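Local coordinates for protein phosphonate monoester hydrolase (Ruegeria pomeroyi, PDB 4UPK) that belongs to the sulfatase family of the alkaline phosphatase clan and has an alpha/beta core built on a large mixed sheet, at residues Y76-P81 / E390-M395; F38-Q43 / P84-I89; Y94-R99 / Y430-L435. One frame throughout, in Å; residues are numbered along the deposited sequence.

Overall arrangement
Contact 1 joins the other two. Its centre lies about 8 Å from those of contacts 2 and 3, whereas those two centres are about 14 Å apart. Along the chain the order is 38-43, 76-81, 84-89, 94-99, 390-395 and 430-435, so contact 1 interleaves with both others. Contacts 1 and 2 both involve strands of the large mixed sheet; contact 2 also contains part of helix 82-91, which follows the loop of contact 1. Contact 3 reaches the separate four-stranded antiparallel sheet through strand 431-436. Ser-77 with Ser-85, Glu-390 with Tyr-94 and Ser-88 with His-98 link the contacts by probable hydrogen bonds. The buried set thus ties the large sheet to the smaller one.

Contact 1 (Y76-P81 / E390-M395); sequences YSVTNP and ESIDLM
Ser-391 holds OG between its own backbone N and carbonyl carbon (chi1 60°), and from there OG faces the backbone of Val-78. Val-78 has CG1 anti to its carbonyl carbon (chi1 -49°), which sets CG1 against Glu-390. Val-78 N donates to Ser-391 OG at 3.1 Å. A second bond runs the other way, from Ser-391 N to Tyr-76 O at 3.1 Å. Its donor is tilted from the carbonyl plane, and the N-H...O angle is a bent 137°. Tyr-76 and Glu-390 form a parallel beta bridge here. The apolar part is carried by the two branches of Val-78. CG1 packs on Glu-390 CB at 3.6 Å, and CG2 meets Ile-392 CG2 at 3.5 Å. In both pairs the side chains cross at about a right angle. A water joins Ser-391 OG to Ser-77 OG, and Ser-77 OG also donates to Thr-79 O and bonds to Ser-85. The carboxylate of Glu-390 is taken up by Tyr-94 OH and Phe-432 N. The contact therefore lies where strands 70-76 and 388-390 end, between helix 82-91, which touches Val-78 and Ser-391, and strand 431-436, which touches Tyr-76 and Glu-390.

Contact 2 (F38-Q43 / P84-I89); sequences FIIIDQ and PSRASI
Asp-42 and Arg-86 supply the charged part of this contact. Asp-42 OD2 forms a salt bridge with Arg-86 NH2 at 3.0 Å. Only this oxygen and this nitrogen meet. The carboxylate and guanidinium planes are 47° apart. Both groups have further partners. Tyr-130 OH bonds to Asp-42 OD2. The guanidinium has two carboxylate partners, Asp-42 at NH2 and Asp-347 at NE. The CB of Arg-86 does not point at the strand, and a chain bent at chi2 and chi3 brings the end of the side chain nearer.

A methyl packs over the face of the guanidinium. Ile-40 CG2 sits 3.8 Å above the Arg-86 guanidinium plane, over its centre.

Two pairs are apolar. The other branch of Ile-40 ends in CD1, which packs on Ile-89 CG2 at 3.8 Å. Ile-89 CG2 also touches Phe-38 CZ at 3.7 Å, near the plane of the ring and at its edge.

Strand 38-41 and helix 84-89 run nearly antiparallel, at 161°, with their axes 12.3 Å apart. Such a helix packed on a mainly parallel sheet is characteristic of the alpha/beta fold of this clan. Pro-84, Ser-85 and Arg-86 match the P-S-R end of the sulfatase signature C-x-P-S-R.

Contact 3 (Y94-R99 / Y430-L435); sequences YAMNHR and YSFSEL
The short helix 95-98 lies beside strand 431-435, and the two backbones come nearest at Ala-95 and Glu-434, whose CA atoms are 6.8 Å apart. The strand is an outermost one, within this chain, of a four-stranded antiparallel sheet, and its residues Phe-432 and Glu-434 point toward the helix. Two motifs carry the contact: an edge-to-face aromatic pair, and a carboxylate set at the start of a helix.

In the aromatic pair, Phe-432 turns its edge to the face of Tyr-94. The planes stand at 88° and the centroids are 5.5 Å apart. Phe-432 CB points toward the helix, with CG anti to the backbone N (chi1 180°). Phe-432 CD2 is the touching atom, 3.8 Å from Tyr-94 CE1. Met-96 adds a Met-aromatic contact, with SD oblique to the Phe-432 ring and 5.2 Å from its centroid. Met-96 CE lies near Phe-432 CE2. Met-96 also packs on Met-517 of the second subunit, and Arg-99 NE bonds to Asp-518 O of the second subunit.

Glu-434 reaches the first turn of the helix with a chain extended beyond CG. Its side chain crosses that of Met-96 at about a right angle. Met-96 N donates to the syn side of Glu-434 OE2 at 3.0 Å, with an N-H...O angle of 136°. A water in the plane of the Tyr-94 ring, at its edge, accepts from Ala-95 N and donates to Glu-434 OE2 at 2.8 Å.

Contact 1 (Y76-P81 / E390-M395)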
loop_
_atom_site.group_PDB
_atom_site.type_symbol
_atom_site.label_atom_id
_atom_site.label_comp_id
_atom_site.label_asym_id
_atom_site.label_seq_id
_atom_site.Cartn_x
_atom_site.Cartn_y
_atom_site.Cartn_z
ATOM N N TYR A 76 0.306 31.591 18.394
ATOM C CA TYR A 76 1.182 30.698 19.139
ATOM C C TYR A 76 1.426 29.389 18.449
ATOM O O TYR A 76 0.514 28.818 17.862
ATOM C CB TYR A 76 0.600 30.451 20.555
ATOM C CG TYR A 76 0.570 31.693 21.418
ATOM C CD1 TYR A 76 -0.467 32.618 21.311
ATOM C CD2 TYR A 76 1.585 31.960 22.332
ATOM C CE1 TYR A 76 -0.442 33.823 22.019
ATOM C CE2 TYR A 76 1.589 33.141 23.084
ATOM C CZ TYR A 76 0.568 34.066 22.922
ATOM O OH TYR A 76 0.529 35.235 23.652
ATOM N N SER A 77 2.670 28.894 18.547
ATOM C CA SER A 77 3.041 27.566 18.060
ATOM C C SER A 77 2.307 26.549 18.986
ATOM O O SER A 77 2.236 26.795 20.191
ATOM C CB SER A 77 4.552 27.380 18.160
ATOM O OG SER A 77 4.896 26.084 17.706
ATOM N N VAL A 78 1.723 25.462 18.440
ATOM C CA VAL A 78 1.009 24.466 19.251
ATOM C C VAL A 78 1.952 23.416 19.821
ATOM O O VAL A 78 1.547 22.584 20.640
ATOM C CB VAL A 78 -0.235 23.831 18.563
ATOM C CG1 VAL A 78 -1.147 24.893 17.975
ATOM C CG2 VAL A 78 0.164 22.796 17.504
ATOM N N THR A 79 3.210 23.434 19.382
ATOM C CA THR A 79 4.199 22.488 19.885
ATOM C C THR A 79 5.605 22.940 19.650
ATOM O O THR A 79 5.821 23.884 18.909
ATOM C CB THR A 79 3.909 21.019 19.499
ATOM O OG1 THR A 79 4.766 20.156 20.247
ATOM C CG2 THR A 79 4.045 20.766 18.029
ATOM N N ASN A 80 6.554 22.241 20.271
ATOM C CA ASN A 80 7.974 22.510 20.170
ATOM C C ASN A 80 8.796 21.213 20.397
ATOM O O ASN A 80 8.300 20.264 21.045
ATOM C CB ASN A 80 8.366 23.583 21.190
ATOM C CG ASN A 80 8.590 24.929 20.580
ATOM O OD1 ASN A 80 9.307 25.059 19.598
ATOM N ND2 ASN A 80 8.058 25.964 21.196
ATOM N N PRO A 81 10.038 21.141 19.854
ATOM C CA PRO A 81 10.753 22.153 19.053
ATOM C C PRO A 81 10.441 22.121 17.556
ATOM O O PRO A 81 9.312 21.841 17.176
ATOM C CB PRO A 81 12.223 21.941 19.441
ATOM C CG PRO A 81 12.297 20.533 20.031
ATOM C CD PRO A 81 10.889 19.961 20.056
ATOM N N GLU A 390 -3.595 29.823 16.253
ATOM C CA GLU A 390 -2.653 28.731 16.429
ATOM C C GLU A 390 -1.973 28.378 15.127
ATOM O O GLU A 390 -2.529 28.609 14.060
ATOM C CB GLU A 390 -3.379 27.518 17.026
ATOM C CG GLU A 390 -3.767 27.724 18.481
ATOM C CD GLU A 390 -4.536 26.604 19.129
ATOM O OE1 GLU A 390 -4.901 25.658 18.404
ATOM O OE2 GLU A 390 -4.783 26.670 20.354
ATOM N N SER A 391 -0.761 27.800 15.222
ATOM C CA SER A 391 0.066 27.420 14.070
ATOM C C SER A 391 -0.636 26.431 13.126
ATOM O O SER A 391 -0.354 26.404 11.927
ATOM C CB SER A 391 1.409 26.873 14.551
ATOM O OG SER A 391 1.224 25.732 15.369
ATOM N N ILE A 392 -1.570 25.629 13.681
ATOM C CA ILE A 392 -2.372 24.628 12.974
ATOM C C ILE A 392 -3.458 25.245 12.082
ATOM O O ILE A 392 -4.039 24.542 11.267
ATOM C CB ILE A 392 -2.945 23.593 13.976
ATOM C CG1 ILE A 392 -3.845 24.268 15.046
ATOM C CG2 ILE A 392 -1.812 22.771 14.590
ATOM C CD1 ILE A 392 -4.767 23.329 15.778
ATOM N N ASP A 393 -3.706 26.567 12.226
ATOM C CA ASP A 393 -4.686 27.326 11.442
ATOM C C ASP A 393 -4.169 27.732 10.055
ATOM O O ASP A 393 -4.943 28.213 9.233
ATOM C CB ASP A 393 -5.107 28.594 12.212
ATOM C CG ASP A 393 -5.790 28.369 13.544
ATOM O OD1 ASP A 393 -6.264 27.220 13.796
ATOM O OD2 ASP A 393 -5.861 29.328 14.335
ATOM N N LEU A 394 -2.871 27.538 9.789
ATOM C CA LEU A 394 -2.275 27.953 8.518
ATOM C C LEU A 394 -2.642 27.052 7.335
ATOM O O LEU A 394 -3.140 27.555 6.326
ATOM C CB LEU A 394 -0.764 28.160 8.683
ATOM C CG LEU A 394 -0.280 29.550 9.137
ATOM C CD1 LEU A 394 -0.881 29.981 10.457
ATOM C CD2 LEU A 394 1.215 29.550 9.297
ATOM N N MET A 395 -2.449 25.723 7.472
ATOM C CA MET A 395 -2.810 24.739 6.445
ATOM C C MET A 395 -4.296 24.908 6.008
ATOM O O MET A 395 -4.522 25.069 4.809
ATOM C CB MET A 395 -2.477 23.277 6.881
ATOM C CG MET A 395 -3.346 22.224 6.206
ATOM S SD MET A 395 -2.683 20.582 6.397
ATOM C CE MET A 395 -3.680 19.664 5.248
HETATM O O HOH W 1 3.599 24.511 15.413
#

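Contact 2 (F38-Q43 / P84-I89)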
loop_
_atom_site.group_PDB
_atom_site.type_symbol
_atom_site.label_atom_id
_atom_site.label_comp_id
_atom_site.label_asym_id
_atom_site.label_seq_id
_atom_site.Cartn_x
_atom_site.Cartn_y
_atom_site.Cartn_z
ATOM N N PHE A 38 4.393 30.768 0.848
ATOM C CA PHE A 38 4.452 30.412 2.253
ATOM C C PHE A 38 5.886 30.521 2.772
ATOM O O PHE A 38 6.731 29.663 2.472
ATOM C CB PHE A 38 3.860 29.002 2.448
ATOM C CG PHE A 38 3.598 28.536 3.863
ATOM C CD1 PHE A 38 3.691 29.421 4.940
ATOM C CD2 PHE A 38 3.206 27.229 4.115
ATOM C CE1 PHE A 38 3.444 28.991 6.243
ATOM C CE2 PHE A 38 2.963 26.798 5.418
ATOM C CZ PHE A 38 3.064 27.690 6.471
ATOM N N ILE A 39 6.165 31.618 3.531
ATOM C CA ILE A 39 7.488 31.845 4.125
ATOM C C ILE A 39 7.419 31.558 5.618
ATOM O O ILE A 39 6.537 32.084 6.306
ATOM C CB ILE A 39 8.136 33.257 3.861
ATOM C CG1 ILE A 39 8.164 33.617 2.376
ATOM C CG2 ILE A 39 9.577 33.363 4.499
ATOM C CD1 ILE A 39 8.596 35.089 2.115
ATOM N N ILE A 40 8.399 30.765 6.104
ATOM C CA ILE A 40 8.585 30.422 7.503
ATOM C C ILE A 40 10.019 30.781 7.900
ATOM O O ILE A 40 10.987 30.234 7.347
ATOM C CB ILE A 40 8.212 28.930 7.860
ATOM C CG1 ILE A 40 6.735 28.618 7.524
ATOM C CG2 ILE A 40 8.535 28.619 9.350
ATOM C CD1 ILE A 40 6.314 27.186 7.731
ATOM N N ILE A 41 10.138 31.719 8.850
ATOM C CA ILE A 41 11.413 32.154 9.410
ATOM C C ILE A 41 11.568 31.288 10.672
ATOM O O ILE A 41 10.628 31.181 11.444
ATOM C CB ILE A 41 11.423 33.691 9.734
ATOM C CG1 ILE A 41 11.159 34.548 8.482
ATOM C CG2 ILE A 41 12.746 34.128 10.403
ATOM C CD1 ILE A 41 10.713 36.017 8.794
ATOM N N ASP A 42 12.718 30.633 10.850
ATOM C CA ASP A 42 12.959 29.823 12.033
ATOM C C ASP A 42 13.427 30.754 13.185
ATOM O O ASP A 42 14.288 31.636 12.980
ATOM C CB ASP A 42 14.031 28.757 11.743
ATOM C CG ASP A 42 13.872 27.431 12.465
ATOM O OD1 ASP A 42 14.024 27.408 13.700
ATOM O OD2 ASP A 42 13.657 26.398 11.781
ATOM N N GLN A 43 12.808 30.573 14.377
ATOM C CA GLN A 43 13.142 31.197 15.664
ATOM C C GLN A 43 12.930 32.697 15.845
ATOM O O GLN A 43 13.414 33.226 16.839
ATOM C CB GLN A 43 14.545 30.746 16.131
ATOM C CG GLN A 43 14.572 30.087 17.494
ATOM C CD GLN A 43 15.637 29.020 17.638
ATOM O OE1 GLN A 43 16.664 29.216 18.281
ATOM N NE2 GLN A 43 15.406 27.850 17.070
ATOM N N PRO A 84 8.543 18.787 15.817
ATOM C CA PRO A 84 7.111 18.788 16.203
ATOM C C PRO A 84 6.330 20.029 15.734
ATOM O O PRO A 84 5.196 19.918 15.238
ATOM C CB PRO A 84 7.164 18.727 17.737
ATOM C CG PRO A 84 8.455 18.041 18.031
ATOM C CD PRO A 84 9.417 18.518 16.977
ATOM N N SER A 85 6.942 21.217 15.893
ATOM C CA SER A 85 6.335 22.482 15.507
ATOM C C SER A 85 6.153 22.636 13.995
ATOM O O SER A 85 5.190 23.259 13.584
ATOM C CB SER A 85 7.104 23.644 16.102
ATOM O OG SER A 85 6.330 24.817 15.966
ATOM N N ARG A 86 7.035 22.035 13.180
ATOM C CA ARG A 86 6.927 21.972 11.714
ATOM C C ARG A 86 5.867 20.936 11.303
ATOM O O ARG A 86 5.060 21.216 10.416
ATOM C CB ARG A 86 8.292 21.642 11.078
ATOM C CG ARG A 86 8.511 22.202 9.684
ATOM C CD ARG A 86 8.245 23.681 9.564
ATOM N NE ARG A 86 9.159 24.482 10.373
ATOM C CZ ARG A 86 10.201 25.145 9.891
ATOM N NH1 ARG A 86 10.508 25.068 8.604
ATOM N NH2 ARG A 86 10.943 25.891 10.688
ATOM N N ALA A 87 5.819 19.772 12.007
ATOM C CA ALA A 87 4.813 18.729 11.773
ATOM C C ALA A 87 3.359 19.257 11.998
ATOM O O ALA A 87 2.475 18.998 11.199
ATOM C CB ALA A 87 5.117 17.502 12.611
ATOM N N SER A 88 3.164 20.100 12.995
ATOM C CA SER A 88 1.875 20.735 13.310
ATOM C C SER A 88 1.440 21.761 12.281
ATOM O O SER A 88 0.272 21.797 11.925
ATOM C CB SER A 88 1.946 21.395 14.689
ATOM O OG SER A 88 1.755 20.461 15.736
ATOM N N ILE A 89 2.360 22.623 11.837
ATOM C CA ILE A 89 2.136 23.661 10.821
ATOM C C ILE A 89 1.789 23.031 9.468
ATOM O O ILE A 89 0.821 23.450 8.807
ATOM C CB ILE A 89 3.367 24.616 10.751
ATOM C CG1 ILE A 89 3.401 25.516 12.004
ATOM C CG2 ILE A 89 3.400 25.461 9.452
ATOM C CD1 ILE A 89 4.794 26.282 12.319
#

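Contact 3 (Y94-R99 / Y430-L435)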
loop_
_atom_site.group_PDB
_atom_site.type_symbol
_atom_site.label_atom_id
_atom_site.label_comp_id
_atom_site.label_asym_id
_atom_site.label_seq_id
_atom_site.Cartn_x
_atom_site.Cartn_y
_atom_site.Cartn_z
ATOM N N TYR A 94 -2.648 19.008 16.098
ATOM C CA TYR A 94 -1.939 19.124 17.368
ATOM C C TYR A 94 -0.949 17.933 17.440
ATOM O O TYR A 94 -1.195 16.908 16.816
ATOM C CB TYR A 94 -2.931 19.040 18.547
ATOM C CG TYR A 94 -3.825 20.253 18.694
ATOM C CD1 TYR A 94 -3.311 21.477 19.114
ATOM C CD2 TYR A 94 -5.204 20.153 18.518
ATOM C CE1 TYR A 94 -4.138 22.584 19.297
ATOM C CE2 TYR A 94 -6.037 21.261 18.667
ATOM C CZ TYR A 94 -5.502 22.474 19.062
ATOM O OH TYR A 94 -6.327 23.570 19.179
ATOM N N ALA A 95 0.160 18.087 18.166
ATOM C CA ALA A 95 1.163 17.051 18.379
ATOM C C ALA A 95 0.521 15.797 18.990
ATOM O O ALA A 95 1.028 14.710 18.726
ATOM C CB ALA A 95 2.278 17.577 19.284
ATOM N N MET A 96 -0.591 15.939 19.803
ATOM C CA MET A 96 -1.327 14.811 20.413
ATOM C C MET A 96 -1.979 13.937 19.344
ATOM O O MET A 96 -2.239 12.769 19.574
ATOM C CB MET A 96 -2.337 15.254 21.510
ATOM C CG MET A 96 -3.425 16.216 21.056
ATOM S SD MET A 96 -4.398 16.814 22.462
ATOM C CE MET A 96 -5.467 17.957 21.628
ATOM N N ASN A 97 -2.189 14.507 18.162
ATOM C CA ASN A 97 -2.768 13.824 17.023
ATOM C C ASN A 97 -1.722 13.361 15.994
ATOM O O ASN A 97 -1.730 12.174 15.609
ATOM C CB ASN A 97 -3.871 14.684 16.400
ATOM C CG ASN A 97 -5.081 14.764 17.300
ATOM O OD1 ASN A 97 -5.359 13.856 18.081
ATOM N ND2 ASN A 97 -5.817 15.849 17.235
ATOM N N HIS A 98 -0.810 14.272 15.571
ATOM C CA HIS A 98 0.188 13.892 14.554
ATOM C C HIS A 98 1.271 12.923 15.085
ATOM O O HIS A 98 1.815 12.105 14.338
ATOM C CB HIS A 98 0.740 15.109 13.790
ATOM C CG HIS A 98 1.599 16.065 14.564
ATOM N ND1 HIS A 98 2.744 15.651 15.196
ATOM C CD2 HIS A 98 1.530 17.415 14.631
ATOM C CE1 HIS A 98 3.328 16.749 15.657
ATOM N NE2 HIS A 98 2.629 17.835 15.346
ATOM N N ARG A 99 1.536 13.024 16.398
ATOM C CA ARG A 99 2.431 12.186 17.206
ATOM C C ARG A 99 3.939 12.229 16.907
ATOM O O ARG A 99 4.701 11.447 17.464
ATOM C CB ARG A 99 1.842 10.765 17.465
ATOM C CG ARG A 99 0.523 10.768 18.287
ATOM C CD ARG A 99 0.656 11.226 19.756
ATOM N NE ARG A 99 1.455 10.281 20.541
ATOM C CZ ARG A 99 2.208 10.606 21.577
ATOM N NH1 ARG A 99 2.254 11.858 22.005
ATOM N NH2 ARG A 99 2.885 9.676 22.225
ATOM N N TYR A 430 -8.985 30.559 24.025
ATOM C CA TYR A 430 -7.722 30.180 24.639
ATOM C C TYR A 430 -6.862 29.518 23.564
ATOM O O TYR A 430 -7.395 29.036 22.570
ATOM C CB TYR A 430 -7.956 29.189 25.816
ATOM C CG TYR A 430 -8.561 27.871 25.402
ATOM C CD1 TYR A 430 -7.762 26.829 24.936
ATOM C CD2 TYR A 430 -9.935 27.674 25.435
ATOM C CE1 TYR A 430 -8.320 25.624 24.511
ATOM C CE2 TYR A 430 -10.505 26.473 25.020
ATOM C CZ TYR A 430 -9.693 25.446 24.562
ATOM O OH TYR A 430 -10.275 24.272 24.131
ATOM N N SER A 431 -5.547 29.454 23.778
ATOM C CA SER A 431 -4.642 28.747 22.870
ATOM C C SER A 431 -4.032 27.556 23.620
ATOM O O SER A 431 -4.018 27.506 24.856
ATOM C CB SER A 431 -3.585 29.682 22.275
ATOM O OG SER A 431 -2.686 30.148 23.267
ATOM N N PHE A 432 -3.590 26.568 22.870
ATOM C CA PHE A 432 -3.075 25.338 23.435
ATOM C C PHE A 432 -1.719 24.925 22.803
ATOM O O PHE A 432 -1.593 24.853 21.572
ATOM C CB PHE A 432 -4.153 24.240 23.240
ATOM C CG PHE A 432 -3.800 22.878 23.766
ATOM C CD1 PHE A 432 -4.050 22.542 25.093
ATOM C CD2 PHE A 432 -3.262 21.912 22.927
ATOM C CE1 PHE A 432 -3.761 21.272 25.570
ATOM C CE2 PHE A 432 -2.978 20.644 23.400
ATOM C CZ PHE A 432 -3.210 20.337 24.723
ATOM N N SER A 433 -0.740 24.608 23.651
ATOM C CA SER A 433 0.584 24.146 23.219
ATOM C C SER A 433 0.997 22.882 23.960
ATOM O O SER A 433 0.533 22.638 25.058
ATOM C CB SER A 433 1.647 25.235 23.399
ATOM O OG SER A 433 1.286 26.401 22.683
ATOM N N GLU A 434 1.863 22.085 23.352
ATOM C CA GLU A 434 2.377 20.845 23.917
ATOM C C GLU A 434 3.903 20.760 23.787
ATOM O O GLU A 434 4.502 21.346 22.879
ATOM C CB GLU A 434 1.750 19.622 23.226
ATOM C CG GLU A 434 0.279 19.408 23.511
ATOM C CD GLU A 434 -0.274 18.185 22.814
ATOM O OE1 GLU A 434 -0.097 17.064 23.343
ATOM O OE2 GLU A 434 -0.746 18.327 21.667
ATOM N N LEU A 435 4.523 19.988 24.681
ATOM C CA LEU A 435 5.966 19.749 24.660
ATOM C C LEU A 435 6.192 18.342 25.155
ATOM O O LEU A 435 5.322 17.778 25.809
ATOM C CB LEU A 435 6.698 20.790 25.560
ATOM C CG LEU A 435 8.225 20.921 25.426
ATOM C CD1 LEU A 435 8.616 21.691 24.169
ATOM C CD2 LEU A 435 8.812 21.638 26.645
HETATM O O HOH W 2 -0.238 20.555 19.977
#